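Long-range contacts in methylmalonyl-CoA carboxyltransferase 5S subunit (Propionibacterium freudenreichii subsp. shermanii, PDB 1RQB), which transfers a carboxyl group from the biotin of the 1.3S subunit to pyruvate, forming oxaloacetate, with one cobalt ion bound per subunit: residues Lys158-Thr163 with Gly188-Ala193; Arg98-Leu103 with Val133-Asp138; Asn80-Glu85 with Glu465-Gly470; Ala438-Phe443 with Val459-Phe464; Asp340-Glu345 with Gln369-Val374. All coordinates share one frame; numbering follows the deposited sequence.

Contact 1: residues Lys158-Thr163 with Gly188-Ala193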
# COMPACT_ATOMS: atom_id res chain seq x y z
N LYS A 158 -8.74 13.06 -32.43
CA LYS A 158 -8.75 12.57 -31.04
C LYS A 158 -7.65 13.25 -30.22
O LYS A 158 -6.90 14.08 -30.73
CB LYS A 158 -8.60 11.05 -31.03
CG LYS A 158 -9.71 10.36 -31.83
CD LYS A 158 -11.10 10.77 -31.35
CE LYS A 158 -12.19 10.09 -32.18
NZ LYS A 158 -13.57 10.54 -31.78
N HIS A 159 -7.58 12.88 -28.94
CA HIS A 159 -6.62 13.49 -28.00
C HIS A 159 -5.31 12.70 -28.02
O HIS A 159 -5.28 11.52 -27.69
CB HIS A 159 -7.22 13.46 -26.59
CG HIS A 159 -6.37 14.12 -25.55
ND1 HIS A 159 -6.77 15.26 -24.88
CD2 HIS A 159 -5.15 13.81 -25.05
CE1 HIS A 159 -5.83 15.62 -24.02
NE2 HIS A 159 -4.84 14.75 -24.10
N ALA A 160 -4.22 13.37 -28.38
CA ALA A 160 -2.91 12.70 -28.44
C ALA A 160 -2.12 13.04 -27.17
O ALA A 160 -1.80 14.19 -26.90
CB ALA A 160 -2.13 13.16 -29.66
N GLN A 161 -1.82 12.01 -26.39
CA GLN A 161 -1.05 12.21 -25.16
C GLN A 161 0.35 11.64 -25.35
O GLN A 161 0.54 10.42 -25.40
CB GLN A 161 -1.78 11.53 -23.99
CG GLN A 161 -1.14 11.76 -22.65
CD GLN A 161 -2.07 11.37 -21.51
OE1 GLN A 161 -2.00 10.26 -20.99
NE2 GLN A 161 -2.94 12.28 -21.12
N GLY A 162 1.33 12.53 -25.48
CA GLY A 162 2.72 12.12 -25.68
C GLY A 162 3.25 11.65 -24.35
O GLY A 162 3.01 12.29 -23.33
N THR A 163 4.03 10.57 -24.35
CA THR A 163 4.48 9.99 -23.08
C THR A 163 6.00 10.05 -22.90
O THR A 163 6.78 9.85 -23.83
CB THR A 163 4.11 8.51 -23.00
OG1 THR A 163 2.70 8.37 -23.16
CG2 THR A 163 4.53 7.92 -21.66
N GLY A 188 2.64 18.10 -31.79
CA GLY A 188 1.20 18.14 -31.59
C GLY A 188 0.51 17.53 -30.38
O GLY A 188 -0.72 17.45 -30.36
N ALA A 189 1.27 17.13 -29.36
CA ALA A 189 0.66 16.51 -28.17
C ALA A 189 -0.36 17.46 -27.54
O ALA A 189 -0.11 18.65 -27.36
CB ALA A 189 1.75 16.15 -27.15
N ASP A 190 -1.52 16.91 -27.19
CA ASP A 190 -2.57 17.68 -26.51
C ASP A 190 -2.27 17.66 -25.01
O ASP A 190 -2.72 18.52 -24.26
CB ASP A 190 -3.94 17.04 -26.78
CG ASP A 190 -4.33 17.11 -28.23
OD1 ASP A 190 -4.45 18.24 -28.74
OD2 ASP A 190 -4.49 16.05 -28.88
N SER A 191 -1.52 16.66 -24.59
CA SER A 191 -1.12 16.54 -23.18
C SER A 191 0.15 15.70 -23.09
O SER A 191 0.53 15.01 -24.04
CB SER A 191 -2.26 15.92 -22.35
OG SER A 191 -2.53 14.58 -22.73
N ILE A 192 0.81 15.78 -21.95
CA ILE A 192 2.05 15.02 -21.71
C ILE A 192 1.79 14.04 -20.56
O ILE A 192 1.23 14.41 -19.54
CB ILE A 192 3.19 15.94 -21.25
CG1 ILE A 192 3.54 16.94 -22.35
CG2 ILE A 192 4.42 15.09 -20.86
CD1 ILE A 192 4.06 16.28 -23.60
N ALA A 193 2.19 12.79 -20.75
CA ALA A 193 2.02 11.79 -19.69
C ALA A 193 3.40 11.43 -19.14
O ALA A 193 4.33 11.20 -19.91
CB ALA A 193 1.36 10.52 -20.24
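Two nitrogens grip Ser191 OG: His159 NE2 at 2.7 Å, along a nearly straight bond, and Gln161 NE2 at 2.8 Å, with the hydroxyl lying in the plane of the Gln161 amide. Gln161 reaches over because its CG stands anti to the backbone N (chi1 -176°) and the chain runs on extended; its OE1 takes a hydrogen bond from Arg135 NE. An alanine here would probably leave Ser191 OG without its Gln161 donor and Arg135 NE without this acceptor. The His159 ring carries Asp190 CB over the centre of one face, a CH-pi contact of 3.6 Å to the ring centroid. Asp190 OD2 then accepts from Ala160 N (2.7 Å) through its anti lone pair, while Asp190 N donates to Ala160 O. Parallel pairing of this beta-alpha-beta unit of the TIM barrel follows, Gly162 N bonding Ser191 O and Ala193 N bonding Gly162 O. The outcome is a polar chain, Arg135 to Gln161 to Ser191 to His159, that crosses neighbouring strands and satisfies the buried Gln161 and Ser191.

Contact 2: residues Arg98-Leu103 with Val133-Asp138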
# COMPACT_ATOMS: atom_id res chain seq x y z
N ARG A 98 -14.48 9.37 -21.51
CA ARG A 98 -13.36 9.45 -22.45
C ARG A 98 -12.62 8.11 -22.34
O ARG A 98 -12.05 7.81 -21.30
CB ARG A 98 -12.33 10.53 -22.09
CG ARG A 98 -12.80 11.96 -22.10
CD ARG A 98 -11.58 12.89 -21.95
NE ARG A 98 -11.98 14.29 -21.90
CZ ARG A 98 -12.54 14.88 -20.85
NH1 ARG A 98 -12.78 14.19 -19.73
NH2 ARG A 98 -12.88 16.16 -20.93
N LEU A 99 -12.65 7.30 -23.40
CA LEU A 99 -11.94 6.02 -23.35
C LEU A 99 -10.47 6.28 -23.67
O LEU A 99 -10.15 7.11 -24.52
CB LEU A 99 -12.53 5.03 -24.34
CG LEU A 99 -14.03 4.75 -24.17
CD1 LEU A 99 -14.43 3.56 -25.05
CD2 LEU A 99 -14.35 4.47 -22.72
N GLN A 100 -9.57 5.58 -22.98
CA GLN A 100 -8.14 5.80 -23.19
C GLN A 100 -7.43 4.46 -23.42
O GLN A 100 -7.82 3.44 -22.87
CB GLN A 100 -7.57 6.49 -21.95
CG GLN A 100 -6.11 6.85 -22.01
CD GLN A 100 -5.71 7.79 -20.88
OE1 GLN A 100 -6.41 8.75 -20.58
NE2 GLN A 100 -4.56 7.52 -20.25
N MSE A 101 -6.39 4.49 -24.25
CA MSE A 101 -5.59 3.28 -24.52
C MSE A 101 -4.11 3.65 -24.44
O MSE A 101 -3.74 4.82 -24.51
CB MSE A 101 -5.86 2.71 -25.91
CG MSE A 101 -5.32 3.56 -27.07
SE MSE A 101 -5.36 2.64 -28.82
CE MSE A 101 -4.35 1.06 -28.32
N LEU A 102 -3.28 2.62 -24.30
CA LEU A 102 -1.82 2.76 -24.29
C LEU A 102 -1.34 2.16 -25.62
O LEU A 102 -1.67 1.02 -25.93
CB LEU A 102 -1.20 1.97 -23.12
CG LEU A 102 0.33 2.06 -23.05
CD1 LEU A 102 0.74 3.48 -22.68
CD2 LEU A 102 0.89 1.05 -22.03
N LEU A 103 -0.59 2.94 -26.39
CA LEU A 103 -0.11 2.50 -27.71
C LEU A 103 1.39 2.74 -27.80
O LEU A 103 1.85 3.87 -27.61
CB LEU A 103 -0.83 3.32 -28.79
CG LEU A 103 -0.54 2.96 -30.24
CD1 LEU A 103 -1.07 1.54 -30.53
CD2 LEU A 103 -1.21 3.97 -31.15
N VAL A 133 -8.81 8.99 -26.10
CA VAL A 133 -7.46 9.44 -25.70
C VAL A 133 -6.44 8.36 -26.04
O VAL A 133 -6.60 7.19 -25.68
CB VAL A 133 -7.40 9.73 -24.18
CG1 VAL A 133 -5.99 10.19 -23.79
CG2 VAL A 133 -8.42 10.81 -23.79
N PHE A 134 -5.39 8.75 -26.75
CA PHE A 134 -4.33 7.81 -27.12
C PHE A 134 -3.04 8.17 -26.39
O PHE A 134 -2.42 9.19 -26.67
CB PHE A 134 -4.06 7.86 -28.63
CG PHE A 134 -5.19 7.34 -29.48
CD1 PHE A 134 -6.32 8.13 -29.72
CD2 PHE A 134 -5.09 6.09 -30.10
CE1 PHE A 134 -7.35 7.67 -30.58
CE2 PHE A 134 -6.10 5.63 -30.95
CZ PHE A 134 -7.23 6.42 -31.19
N ARG A 135 -2.63 7.34 -25.45
CA ARG A 135 -1.35 7.59 -24.77
C ARG A 135 -0.27 6.89 -25.60
O ARG A 135 -0.14 5.67 -25.58
CB ARG A 135 -1.37 7.07 -23.33
CG ARG A 135 -0.02 7.20 -22.61
CD ARG A 135 -0.14 6.82 -21.13
NE ARG A 135 -0.94 7.79 -20.40
CZ ARG A 135 -1.34 7.63 -19.14
NH1 ARG A 135 -1.03 6.52 -18.47
NH2 ARG A 135 -2.03 8.59 -18.54
N VAL A 136 0.49 7.68 -26.36
CA VAL A 136 1.52 7.12 -27.24
C VAL A 136 2.88 7.15 -26.54
O VAL A 136 3.30 8.19 -26.05
CB VAL A 136 1.62 7.94 -28.55
CG1 VAL A 136 2.58 7.27 -29.52
CG2 VAL A 136 0.24 8.08 -29.18
N PHE A 137 3.56 6.00 -26.47
CA PHE A 137 4.87 6.00 -25.81
C PHE A 137 5.89 5.18 -26.60
O PHE A 137 5.56 4.46 -27.55
CB PHE A 137 4.75 5.48 -24.36
CG PHE A 137 4.76 3.97 -24.22
CD1 PHE A 137 5.89 3.31 -23.74
CD2 PHE A 137 3.65 3.22 -24.57
CE1 PHE A 137 5.91 1.92 -23.60
CE2 PHE A 137 3.65 1.82 -24.44
CZ PHE A 137 4.78 1.17 -23.95
N ASP A 138 7.15 5.36 -26.23
CA ASP A 138 8.27 4.61 -26.83
C ASP A 138 9.17 4.15 -25.69
O ASP A 138 9.55 4.95 -24.84
CB ASP A 138 9.06 5.49 -27.79
CG ASP A 138 10.22 4.74 -28.43
OD1 ASP A 138 9.97 3.91 -29.33
OD2 ASP A 138 11.37 4.96 -28.01
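Val133 sets the pairing off: its N donates to Leu99 O (2.8 Å) and its O accepts from Met101 N, while its CG1 lies against Gln100 OE1 at 3.5 Å. Phe134 points to the other side of the sheet, where Met101 SE, the selenium of a selenomethionine, approaches the ring obliquely, 3.7 Å from Phe134 CD2, in a Met-aromatic contact. Arg135 returns to the side of Gln100; its N bonds Met101 O and its O takes Leu103 N, both at 2.9 Å. Gln100 NE2 rests over one face of the guanidinium, 3.2 Å from Arg135 NH2, with the two planes 63° apart; both are donors and no bond joins them. Gln100 OE1 bonds Ser63 OG; Arg135 bonds Gln161 and Asp250 and touches His226, a cobalt ligand. An alanine at Gln100 would probably leave Ser63 OG without this partner and the Arg135 guanidinium without the amide resting on it. Past Val136, Phe137 N bonds Leu103 O, and Phe137 CD2 meets Leu102 CD1 at 3.5 Å. This parallel pair lies in the barrel sheet between strands 63-68 and 159-163; helix 116-128 covers Met101 and Leu103, helix 144-155 covers Val136, and Phe134 touches both helices.

Contact 3: residues Asn80-Glu85 with Glu465-Gly470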
# COMPACT_ATOMS: atom_id res chain seq x y z
N ASN A 80 -9.68 -16.10 -26.14
CA ASN A 80 -10.46 -16.33 -27.37
C ASN A 80 -11.48 -15.21 -27.53
O ASN A 80 -12.65 -15.45 -27.83
CB ASN A 80 -11.19 -17.69 -27.31
CG ASN A 80 -11.78 -18.08 -28.66
OD1 ASN A 80 -11.07 -18.11 -29.67
ND2 ASN A 80 -13.08 -18.36 -28.69
N GLU A 81 -11.02 -13.98 -27.35
CA GLU A 81 -11.90 -12.81 -27.45
C GLU A 81 -11.37 -11.84 -28.51
O GLU A 81 -10.16 -11.65 -28.63
CB GLU A 81 -11.93 -12.10 -26.09
CG GLU A 81 -12.83 -10.88 -26.04
CD GLU A 81 -12.85 -10.24 -24.66
OE1 GLU A 81 -12.35 -10.88 -23.70
OE2 GLU A 81 -13.37 -9.11 -24.54
N ASP A 82 -12.26 -11.25 -29.29
CA ASP A 82 -11.83 -10.28 -30.30
C ASP A 82 -11.66 -8.93 -29.59
O ASP A 82 -12.62 -8.38 -29.06
CB ASP A 82 -12.89 -10.15 -31.40
CG ASP A 82 -12.38 -9.37 -32.61
OD1 ASP A 82 -11.55 -8.46 -32.42
OD2 ASP A 82 -12.81 -9.68 -33.75
N PRO A 83 -10.44 -8.39 -29.57
CA PRO A 83 -10.18 -7.10 -28.90
C PRO A 83 -11.06 -5.97 -29.42
O PRO A 83 -11.42 -5.05 -28.68
CB PRO A 83 -8.70 -6.83 -29.19
CG PRO A 83 -8.13 -8.17 -29.58
CD PRO A 83 -9.25 -8.85 -30.32
N TRP A 84 -11.39 -6.01 -30.71
CA TRP A 84 -12.22 -4.95 -31.29
C TRP A 84 -13.65 -5.04 -30.76
O TRP A 84 -14.34 -4.03 -30.61
CB TRP A 84 -12.18 -5.04 -32.83
CG TRP A 84 -10.78 -4.83 -33.39
CD1 TRP A 84 -9.88 -5.80 -33.72
CD2 TRP A 84 -10.12 -3.58 -33.63
NE1 TRP A 84 -8.71 -5.23 -34.16
CE2 TRP A 84 -8.83 -3.87 -34.11
CE3 TRP A 84 -10.50 -2.23 -33.48
CZ2 TRP A 84 -7.90 -2.87 -34.44
CZ3 TRP A 84 -9.59 -1.24 -33.82
CH2 TRP A 84 -8.30 -1.56 -34.29
N GLU A 85 -14.12 -6.25 -30.45
CA GLU A 85 -15.48 -6.38 -29.90
C GLU A 85 -15.48 -5.84 -28.47
O GLU A 85 -16.47 -5.26 -28.01
CB GLU A 85 -15.90 -7.85 -29.90
CG GLU A 85 -17.29 -8.10 -29.33
CD GLU A 85 -18.41 -7.55 -30.21
OE1 GLU A 85 -19.59 -7.76 -29.85
OE2 GLU A 85 -18.11 -6.92 -31.25
N GLU A 465 -9.84 -19.31 -36.11
CA GLU A 465 -10.52 -20.61 -36.23
C GLU A 465 -11.44 -20.89 -35.04
O GLU A 465 -12.44 -21.58 -35.19
CB GLU A 465 -9.49 -21.74 -36.33
CG GLU A 465 -10.12 -23.09 -36.65
CD GLU A 465 -9.47 -24.25 -35.92
OE1 GLU A 465 -8.22 -24.32 -35.90
OE2 GLU A 465 -10.21 -25.09 -35.37
N HIS A 466 -11.13 -20.32 -33.87
CA HIS A 466 -11.92 -20.62 -32.66
C HIS A 466 -12.80 -19.46 -32.19
O HIS A 466 -13.64 -19.66 -31.31
CB HIS A 466 -10.95 -20.98 -31.53
CG HIS A 466 -10.31 -22.32 -31.68
ND1 HIS A 466 -11.01 -23.50 -31.58
CD2 HIS A 466 -9.02 -22.66 -31.92
CE1 HIS A 466 -10.18 -24.51 -31.74
NE2 HIS A 466 -8.97 -24.03 -31.94
N ARG A 467 -12.62 -18.27 -32.75
CA ARG A 467 -13.37 -17.08 -32.31
C ARG A 467 -14.88 -17.33 -32.21
O ARG A 467 -15.53 -16.78 -31.31
CB ARG A 467 -13.11 -15.90 -33.26
CG ARG A 467 -14.07 -14.71 -33.03
CD ARG A 467 -13.63 -13.49 -33.83
NE ARG A 467 -13.44 -13.78 -35.24
CZ ARG A 467 -12.78 -12.99 -36.08
NH1 ARG A 467 -12.27 -11.84 -35.63
NH2 ARG A 467 -12.62 -13.34 -37.35
N ALA A 468 -15.44 -18.12 -33.11
CA ALA A 468 -16.88 -18.39 -33.15
C ALA A 468 -17.39 -19.05 -31.86
O ALA A 468 -18.59 -19.01 -31.59
CB ALA A 468 -17.22 -19.27 -34.36
N GLU A 469 -16.51 -19.65 -31.07
CA GLU A 469 -16.93 -20.31 -29.82
C GLU A 469 -17.31 -19.27 -28.76
O GLU A 469 -17.97 -19.59 -27.77
CB GLU A 469 -15.80 -21.16 -29.24
CG GLU A 469 -15.25 -22.24 -30.13
CD GLU A 469 -13.96 -22.83 -29.57
OE1 GLU A 469 -13.37 -23.71 -30.22
OE2 GLU A 469 -13.54 -22.40 -28.46
N GLY A 470 -16.86 -18.03 -28.97
CA GLY A 470 -17.16 -16.97 -28.03
C GLY A 470 -16.04 -16.84 -27.01
O GLY A 470 -15.27 -17.78 -26.82
O HOH W 1 -14.95 -14.89 -29.41
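Asn80 reaches across to two carbonyls with one amide nitrogen: ND2 donates to Gly470 O at 2.9 Å and to His466 O at 3.0 Å. With CG anti to the backbone N (chi1 -169°), the amide is carried across to the other segment; both acceptors lie near its plane, although the nitrogen sits well above the plane of each carbonyl. His466 O is gripped again, from the opposite face of its plane, by Glu469 N. A water donates to Asn80 O and Arg467 O. Asp82, its CG likewise anti to the backbone N, is the N-cap of helix 83-93: OD1 accepts from Trp84 N (3.0 Å), while OD2 forms a salt bridge with Arg467 NH1 (2.9 Å), which approaches from above the carboxylate plane. The otherwise extended Arg467 bends at chi3 (52°), turning NE ahead of the guanidinium that meets Asp82. Asp449, in helix 447-455, is a second partner of NH1. The contact joins helix 83-93 of the barrel to helix 460-466 of the carboxylase domain, whose Phe463 touches Asn80 and Asp82.

Contact 4: residues Ala438-Phe443 with Val459-Phe464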
# COMPACT_ATOMS: atom_id res chain seq x y z
N ALA A 438 -6.32 -12.95 -45.59
CA ALA A 438 -7.51 -13.44 -46.31
C ALA A 438 -7.44 -14.94 -46.60
O ALA A 438 -8.43 -15.52 -47.05
CB ALA A 438 -7.68 -12.66 -47.61
N THR A 439 -6.30 -15.58 -46.35
CA THR A 439 -6.19 -17.02 -46.63
C THR A 439 -6.44 -17.85 -45.37
O THR A 439 -6.46 -19.08 -45.43
CB THR A 439 -4.78 -17.39 -47.15
OG1 THR A 439 -3.84 -17.29 -46.08
CG2 THR A 439 -4.36 -16.46 -48.27
N LEU A 440 -6.64 -17.20 -44.23
CA LEU A 440 -6.85 -17.94 -42.97
C LEU A 440 -8.33 -18.24 -42.74
O LEU A 440 -9.19 -17.37 -42.89
CB LEU A 440 -6.31 -17.13 -41.79
CG LEU A 440 -4.83 -16.74 -41.87
CD1 LEU A 440 -4.47 -15.86 -40.68
CD2 LEU A 440 -3.97 -18.00 -41.88
N LYS A 441 -8.62 -19.47 -42.36
CA LYS A 441 -10.00 -19.87 -42.05
C LYS A 441 -10.49 -19.01 -40.88
O LYS A 441 -9.79 -18.87 -39.88
CB LYS A 441 -10.05 -21.35 -41.67
CG LYS A 441 -11.43 -21.85 -41.27
CD LYS A 441 -11.38 -23.30 -40.83
CE LYS A 441 -12.75 -23.79 -40.38
NZ LYS A 441 -12.70 -25.17 -39.81
N GLY A 442 -11.69 -18.45 -41.00
CA GLY A 442 -12.23 -17.62 -39.93
C GLY A 442 -12.10 -16.12 -40.18
O GLY A 442 -12.82 -15.33 -39.57
N PHE A 443 -11.17 -15.73 -41.05
CA PHE A 443 -10.96 -14.31 -41.39
C PHE A 443 -12.31 -13.69 -41.77
O PHE A 443 -13.02 -14.22 -42.62
CB PHE A 443 -9.95 -14.22 -42.54
CG PHE A 443 -9.73 -12.83 -43.05
CD1 PHE A 443 -10.23 -12.44 -44.29
CD2 PHE A 443 -9.02 -11.90 -42.29
CE1 PHE A 443 -10.03 -11.15 -44.78
CE2 PHE A 443 -8.81 -10.60 -42.77
CZ PHE A 443 -9.32 -10.23 -44.01
N VAL A 459 -0.56 -16.03 -33.76
CA VAL A 459 -1.75 -16.33 -32.96
C VAL A 459 -3.03 -16.17 -33.79
O VAL A 459 -4.00 -16.88 -33.60
CB VAL A 459 -1.85 -15.38 -31.74
CG1 VAL A 459 -3.11 -15.70 -30.92
CG2 VAL A 459 -0.60 -15.53 -30.88
N ALA A 460 -3.00 -15.23 -34.73
CA ALA A 460 -4.16 -14.92 -35.58
C ALA A 460 -4.78 -16.18 -36.18
O ALA A 460 -6.00 -16.34 -36.16
CB ALA A 460 -3.75 -13.95 -36.69
N PRO A 461 -3.97 -17.09 -36.74
CA PRO A 461 -4.56 -18.31 -37.33
C PRO A 461 -5.44 -19.11 -36.36
O PRO A 461 -6.57 -19.47 -36.69
CB PRO A 461 -3.34 -19.11 -37.78
CG PRO A 461 -2.37 -18.03 -38.16
CD PRO A 461 -2.52 -17.05 -37.01
N VAL A 462 -4.91 -19.39 -35.18
CA VAL A 462 -5.66 -20.17 -34.18
C VAL A 462 -6.88 -19.38 -33.70
O VAL A 462 -7.97 -19.93 -33.57
CB VAL A 462 -4.77 -20.51 -32.97
CG1 VAL A 462 -5.60 -21.16 -31.86
CG2 VAL A 462 -3.66 -21.46 -33.40
N PHE A 463 -6.70 -18.09 -33.45
CA PHE A 463 -7.81 -17.27 -32.96
C PHE A 463 -8.96 -17.24 -33.97
O PHE A 463 -10.12 -17.46 -33.60
CB PHE A 463 -7.35 -15.84 -32.67
CG PHE A 463 -8.47 -14.91 -32.32
CD1 PHE A 463 -9.32 -15.19 -31.25
CD2 PHE A 463 -8.70 -13.78 -33.09
CE1 PHE A 463 -10.39 -14.35 -30.96
CE2 PHE A 463 -9.78 -12.93 -32.80
CZ PHE A 463 -10.62 -13.22 -31.74
N PHE A 464 -8.65 -16.98 -35.23
CA PHE A 464 -9.70 -16.88 -36.26
C PHE A 464 -10.49 -18.19 -36.36
O PHE A 464 -11.69 -18.18 -36.64
CB PHE A 464 -9.08 -16.58 -37.63
CG PHE A 464 -8.56 -15.17 -37.79
CD1 PHE A 464 -7.73 -14.84 -38.85
CD2 PHE A 464 -8.91 -14.17 -36.88
CE1 PHE A 464 -7.25 -13.54 -39.02
CE2 PHE A 464 -8.44 -12.87 -37.04
CZ PHE A 464 -7.61 -12.55 -38.11
O HOH W 2 -7.40 -19.47 -39.21
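The Phe464 ring is sandwiched, with Phe443 CA over one face and the backbone carbon of Ala460, from its own helix, over the other; Leu440 CB lies at its edge. Ala438 N lies over the centre of one face of the Phe443 ring. Phe443 and Phe464 run side by side in the same direction, and Phe464 CE1 comes in at the edge of the Phe443 ring, 4.1 Å from Phe443 CD2. The motif is a type II beta turn, Leu440 to Phe443, laid against helix 460-466 in the conserved carboxylase domain. Leu440 CD1 touches two partners, Phe464 CD1 and Pro461 CG, each at 3.9 Å. Gly442 has the positive phi (101°) of the third turn position and rests on the helix, its CA 3.4 Å from Phe464 O in a CA-H...O contact. A CB here would collide with that same oxygen. Direct hydrogen bonds between the two segments are absent; instead a water bridges them, donating to Lys441 O at 2.6 Å and to Pro461 O at 2.7 Å.

Contact 5: residues Asp340-Glu345 with Gln369-Val374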
# COMPACT_ATOMS: atom_id res chain seq x y z
N ASP A 340 24.35 -13.03 -8.45
CA ASP A 340 24.97 -11.79 -7.96
C ASP A 340 25.88 -11.20 -9.04
O ASP A 340 26.10 -9.98 -9.07
CB ASP A 340 25.77 -12.08 -6.68
CG ASP A 340 24.88 -12.45 -5.51
OD1 ASP A 340 24.00 -11.63 -5.15
OD2 ASP A 340 25.05 -13.55 -4.95
N GLU A 341 26.40 -12.04 -9.92
CA GLU A 341 27.28 -11.56 -11.00
C GLU A 341 26.45 -10.96 -12.13
O GLU A 341 26.83 -9.96 -12.73
CB GLU A 341 28.13 -12.71 -11.55
CG GLU A 341 29.08 -13.32 -10.53
CD GLU A 341 29.93 -14.42 -11.12
OE1 GLU A 341 30.66 -14.15 -12.11
OE2 GLU A 341 29.88 -15.56 -10.61
N VAL A 342 25.31 -11.58 -12.41
CA VAL A 342 24.41 -11.11 -13.47
C VAL A 342 23.83 -9.74 -13.10
O VAL A 342 23.63 -8.89 -13.96
CB VAL A 342 23.24 -12.09 -13.69
CG1 VAL A 342 22.19 -11.46 -14.59
CG2 VAL A 342 23.76 -13.38 -14.32
N MSE A 343 23.57 -9.53 -11.82
CA MSE A 343 23.01 -8.26 -11.35
C MSE A 343 24.04 -7.13 -11.49
O MSE A 343 23.68 -5.98 -11.72
CB MSE A 343 22.54 -8.37 -9.90
CG MSE A 343 21.41 -9.37 -9.73
SE MSE A 343 20.66 -9.33 -7.97
CE MSE A 343 21.63 -10.81 -7.18
N ALA A 344 25.31 -7.46 -11.33
CA ALA A 344 26.36 -6.43 -11.46
C ALA A 344 26.61 -6.14 -12.94
O ALA A 344 27.16 -5.11 -13.30
CB ALA A 344 27.64 -6.91 -10.80
N GLU A 345 26.17 -7.07 -13.79
CA GLU A 345 26.36 -6.96 -15.25
C GLU A 345 25.26 -6.11 -15.89
O GLU A 345 25.51 -5.40 -16.87
CB GLU A 345 26.38 -8.36 -15.87
CG GLU A 345 26.64 -8.42 -17.37
CD GLU A 345 28.02 -7.89 -17.74
OE1 GLU A 345 28.99 -8.18 -17.00
OE2 GLU A 345 28.15 -7.20 -18.78
N GLN A 369 20.80 -10.40 -22.27
CA GLN A 369 22.19 -10.16 -22.70
C GLN A 369 23.11 -10.19 -21.48
O GLN A 369 24.27 -10.62 -21.58
CB GLN A 369 22.30 -8.82 -23.42
CG GLN A 369 23.65 -8.59 -24.05
CD GLN A 369 24.04 -9.74 -24.97
OE1 GLN A 369 23.26 -10.14 -25.83
NE2 GLN A 369 25.25 -10.28 -24.79
N ALA A 370 22.60 -9.76 -20.33
CA ALA A 370 23.40 -9.75 -19.10
C ALA A 370 23.70 -11.20 -18.69
O ALA A 370 24.82 -11.52 -18.27
CB ALA A 370 22.63 -9.04 -17.98
N VAL A 371 22.71 -12.06 -18.81
CA VAL A 371 22.89 -13.48 -18.46
C VAL A 371 23.90 -14.12 -19.42
O VAL A 371 24.72 -14.94 -19.00
CB VAL A 371 21.55 -14.25 -18.55
CG1 VAL A 371 21.80 -15.74 -18.33
CG2 VAL A 371 20.57 -13.72 -17.52
N PHE A 372 23.85 -13.73 -20.69
CA PHE A 372 24.77 -14.28 -21.70
C PHE A 372 26.21 -13.88 -21.41
O PHE A 372 27.13 -14.69 -21.51
CB PHE A 372 24.39 -13.79 -23.10
CG PHE A 372 23.24 -14.52 -23.73
CD1 PHE A 372 22.96 -14.37 -25.08
CD2 PHE A 372 22.44 -15.37 -22.97
CE1 PHE A 372 21.90 -15.05 -25.67
CE2 PHE A 372 21.38 -16.05 -23.55
CZ PHE A 372 21.11 -15.89 -24.91
N ASN A 373 26.41 -12.61 -21.05
CA ASN A 373 27.76 -12.11 -20.77
C ASN A 373 28.39 -12.88 -19.61
O ASN A 373 29.58 -13.19 -19.64
CB ASN A 373 27.72 -10.62 -20.44
CG ASN A 373 27.44 -9.77 -21.66
OD1 ASN A 373 27.15 -10.30 -22.73
ND2 ASN A 373 27.52 -8.46 -21.50
N VAL A 374 27.60 -13.19 -18.60
CA VAL A 374 28.12 -13.90 -17.42
C VAL A 374 28.41 -15.36 -17.78
O VAL A 374 29.34 -15.96 -17.25
CB VAL A 374 27.11 -13.86 -16.26
CG1 VAL A 374 27.68 -14.59 -15.05
CG2 VAL A 374 26.78 -12.42 -15.89
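Glu345 leaves its helix with CG anti to the backbone N (chi1 -177°), then bends at chi2 (63°), which turns CD toward Asn373 on the other helix. Glu345 OE2 accepts from Asn373 ND2 at 3.1 Å along an almost straight bond. The oxygen lies in the amide plane of Asn373, while the nitrogen sits well above the carboxylate plane. The amide is also held at its oxygen, since Asn373 OD1 takes a hydrogen bond from Gln369 NE2 (2.8 Å) and another from Tyr379 N. In this helical conserved carboxylase domain, helices 339-352 and 362-376 pack with local axes 8.6 Å apart and 121° between their directions. Valines fill the crossing: Val342 CG2 meets Val374 CG2 at 3.5 Å, the two side chains at about a right angle, and Val342 CG1 touches Val371 CG2 at 4.0 Å. Ala370 O lies 3.7 Å from Glu345 CG. Helix 320-331 closes over the apolar side, with Leu330 against both Val342 and Val371, and Glu345 OE1 pairs with Arg348.

Contact 3 opens first, at Asn80, and closes at Glu465-Gly470, so its long loop encloses the other four, which follow one another in series without crossing. Contact 2 closes the first short loop, through helix 116-128, and contact 1 the next, through helix 174-186; strands 133-136 and 159-163 are neighbours, so the two contacts adjoin in one barrel sheet. In the carboxylase domain, contact 5 then joins two helices about 37 Å, centre to centre, from contact 1, and contact 4 closes just before contact 3 does. Contacts 3 and 4 share helix 460-466 and touch, Arg467 NH2 bonding Gly442 O; contact 3 ties that domain back to the barrel.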